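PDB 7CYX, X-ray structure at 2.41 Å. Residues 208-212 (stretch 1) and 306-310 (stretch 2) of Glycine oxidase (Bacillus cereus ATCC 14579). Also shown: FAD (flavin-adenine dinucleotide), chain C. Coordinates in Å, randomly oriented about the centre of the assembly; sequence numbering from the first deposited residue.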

# COMPACT_ATOMS: atom_id res chain seq x y z
N GLY A 208 19.64 -15.90 2.46
CA GLY A 208 19.22 -16.02 3.87
C GLY A 208 19.61 -14.82 4.72
O GLY A 208 19.66 -14.91 5.94
N GLY A 209 19.80 -13.66 4.08
CA GLY A 209 20.31 -12.46 4.73
C GLY A 209 21.34 -12.76 5.81
O GLY A 209 22.26 -13.53 5.58
N SER A 210 21.09 -12.21 7.01
CA SER A 210 21.94 -12.33 8.21
C SER A 210 22.19 -13.77 8.66
O SER A 210 23.05 -13.99 9.50
N TRP A 211 21.46 -14.76 8.13
CA TRP A 211 21.48 -16.17 8.61
C TRP A 211 22.17 -17.11 7.60
O TRP A 211 22.13 -18.34 7.76
N SER A 212 22.76 -16.55 6.54
CA SER A 212 23.28 -17.36 5.43
C SER A 212 24.54 -18.16 5.82
O SER A 212 24.88 -19.07 5.10
N GLY A 306 15.66 -3.92 12.89
CA GLY A 306 15.96 -4.74 11.72
C GLY A 306 17.42 -5.15 11.69
O GLY A 306 18.27 -4.48 12.27
N LEU A 307 17.71 -6.26 11.00
CA LEU A 307 19.03 -6.93 11.05
C LEU A 307 19.69 -6.86 9.67
O LEU A 307 19.47 -7.74 8.82
N ARG A 308 20.52 -5.82 9.47
CA ARG A 308 21.27 -5.66 8.25
C ARG A 308 22.24 -6.82 8.09
O ARG A 308 23.08 -7.07 8.96
N PRO A 309 22.21 -7.51 6.93
CA PRO A 309 23.13 -8.62 6.68
C PRO A 309 24.51 -8.17 6.18
O PRO A 309 24.75 -8.10 4.98
N GLN A 310 25.43 -7.90 7.12
CA GLN A 310 26.82 -7.63 6.79
C GLN A 310 27.45 -8.88 6.18
O GLN A 310 27.10 -10.01 6.50

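The contact between residues 208-212 and 306-310 of this glycine oxidase is a small, largely buried one, in which a glycine-rich turn meets a strand through a few side chains, a bridging water and a shared FAD. It illustrates a general principle: where two segments distant in sequence converge, a cofactor and an ordered water can link them where the direct contact is small. Only 203 Å² is buried, both sides summed, and no clear direct hydrogen bond crosses between the stretches.

The strand presents its residues in alternation. Leu-307 and Pro-309 direct their CA-to-CB bonds toward the turn, whereas those of Arg-308 and Gln-310 point away. The backbones come nearest at Ser-210 and Pro-309, whose CA atoms lie 4.2 Å apart. Here the pyrrolidine ring, with C-gamma endo pucker, lies close to the turn, and Pro-309 CB sits 3.5 Å from Gly-209 C. Gly-209 has a positive phi, which favours glycine, and an ideal CB at this position would clash with FAD O3P at 2.6 Å. Gly-209 N lies 3.4 Å from FAD C5B.

Ser-210 leaves its backbone sideways, and its m rotamer (chi1 -71°) brings the hydroxyl against the strand. Its OG lies 3.3 Å from Pro-309 CA and 3.1 Å from Leu-307 O, a polar approach whose geometry leaves hydrogen bonding open. The firm polar link is water 1, which accepts from Ser-210 N at 3.0 Å and donates to Leu-307 O and to FAD O2A, each at 2.7 Å. One molecule thus ties the turn, the strand and the cofactor's phosphate together.

Trp-211 supplies the apolar counterpart. Its CB also starts sideways, but with chi1 -65° (m) and chi2 -95° the indole ends nearer the strand, where CZ2 meets Leu-307 CD1 at 3.8 Å. Leu-307, in the m,t rotamer, extends this methyl obliquely to the ring. The same tryptophan serves the cofactor: its CB is 3.6 Å from FAD N7A, and FAD O2A lies at the ring edge, near its plane.

Even a residue whose CA-to-CB bond points away from the partner stretch can contribute to the shared site. Arg-308 places CG 3.3 Å from FAD C8M, and FAD C8 lies over one face of its guanidinium. Within the turn, Trp-211 N donates to Gly-208 O at 2.8 Å, closing the backbone across Gly-209 and Ser-210.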

# COMPACT_ATOMS: atom_id res chain seq x y z
CB SER A 210 21.34 -11.54 9.34
OG SER A 210 21.45 -10.14 9.13
CB TRP A 211 20.04 -16.64 8.86
CG TRP A 211 19.33 -15.93 9.98
CD1 TRP A 211 19.24 -16.35 11.27
CD2 TRP A 211 18.62 -14.68 9.91
NE1 TRP A 211 18.54 -15.45 12.02
CE2 TRP A 211 18.13 -14.42 11.21
CE3 TRP A 211 18.34 -13.76 8.90
CZ2 TRP A 211 17.39 -13.27 11.52
CZ3 TRP A 211 17.61 -12.63 9.20
CH2 TRP A 211 17.14 -12.39 10.50
CB SER A 212 23.57 -16.51 4.20
OG SER A 212 22.38 -15.93 3.69
CB LEU A 307 18.84 -8.38 11.51
CG LEU A 307 18.10 -8.54 12.84
CD1 LEU A 307 18.09 -10.00 13.28
CD2 LEU A 307 18.71 -7.67 13.92
CB ARG A 308 22.12 -4.39 8.26
CG ARG A 308 21.38 -3.10 8.58
CD ARG A 308 22.40 -2.00 8.77
NE ARG A 308 21.82 -0.74 9.17
CZ ARG A 308 21.67 -0.37 10.42
NH1 ARG A 308 21.78 -1.28 11.38
NH2 ARG A 308 21.46 0.91 10.70
CB PRO A 309 22.39 -9.40 5.59
CG PRO A 309 21.67 -8.35 4.81
CD PRO A 309 21.29 -7.26 5.81
CB GLN A 310 27.59 -7.14 8.01
CG GLN A 310 29.06 -6.78 7.73
CD GLN A 310 29.25 -5.89 6.52
OE1 GLN A 310 29.09 -6.32 5.38
NE2 GLN A 310 29.62 -4.65 6.77
PA FAD C . 16.31 -10.45 4.68
O1A FAD C . 15.25 -9.49 4.32
O2A FAD C . 16.69 -10.54 6.14
O5B FAD C . 15.87 -11.84 4.08
C5B FAD C . 16.46 -13.01 4.55
C4B FAD C . 15.30 -13.97 4.70
O4B FAD C . 15.82 -15.28 4.71
C3B FAD C . 14.57 -13.79 6.01
O3B FAD C . 13.18 -13.53 5.70
C2B FAD C . 14.73 -15.10 6.77
O2B FAD C . 13.49 -15.54 7.33
C1B FAD C . 15.09 -16.05 5.67
N9A FAD C . 15.90 -17.20 6.05
C8A FAD C . 17.11 -17.14 6.65
N7A FAD C . 17.59 -18.39 6.85
C5A FAD C . 16.71 -19.25 6.33
C6A FAD C . 16.63 -20.70 6.20
N6A FAD C . 17.65 -21.43 6.71
N1A FAD C . 15.52 -21.24 5.63
C2A FAD C . 14.53 -20.46 5.18
N3A FAD C . 14.53 -19.11 5.27
C4A FAD C . 15.59 -18.47 5.81
N1 FAD C . 18.83 -0.82 2.20
C2 FAD C . 18.74 0.14 1.22
O2 FAD C . 19.03 -0.24 0.06
N3 FAD C . 18.36 1.42 1.48
C4 FAD C . 18.00 1.78 2.73
O4 FAD C . 17.60 2.94 3.03
C4X FAD C . 18.10 0.78 3.83
N5 FAD C . 17.81 1.09 5.10
C5X FAD C . 17.89 0.16 6.07
C6 FAD C . 17.54 0.50 7.36
C7 FAD C . 17.63 -0.44 8.38
C7M FAD C . 17.27 -0.06 9.80
C8 FAD C . 18.05 -1.80 8.08
C8M FAD C . 18.13 -2.86 9.17
C9 FAD C . 18.38 -2.14 6.81
C9A FAD C . 18.32 -1.23 5.78
N10 FAD C . 18.63 -1.59 4.46
C10 FAD C . 18.54 -0.58 3.48
C1' FAD C . 19.16 -2.91 4.08
C2' FAD C . 18.22 -3.96 3.59
O2' FAD C . 17.22 -4.16 4.60
C3' FAD C . 19.03 -5.23 3.39
O3' FAD C . 20.34 -4.97 2.80
C4' FAD C . 18.13 -6.21 2.62
O4' FAD C . 16.84 -6.29 3.24
C5' FAD C . 18.67 -7.62 2.64
O5' FAD C . 17.66 -8.46 2.12
P FAD C . 17.80 -10.04 2.25
O1P FAD C . 19.19 -10.46 1.95
O2P FAD C . 16.62 -10.64 1.53
O3P FAD C . 17.68 -10.14 3.87
O HOH W 1 19.05 -10.04 7.39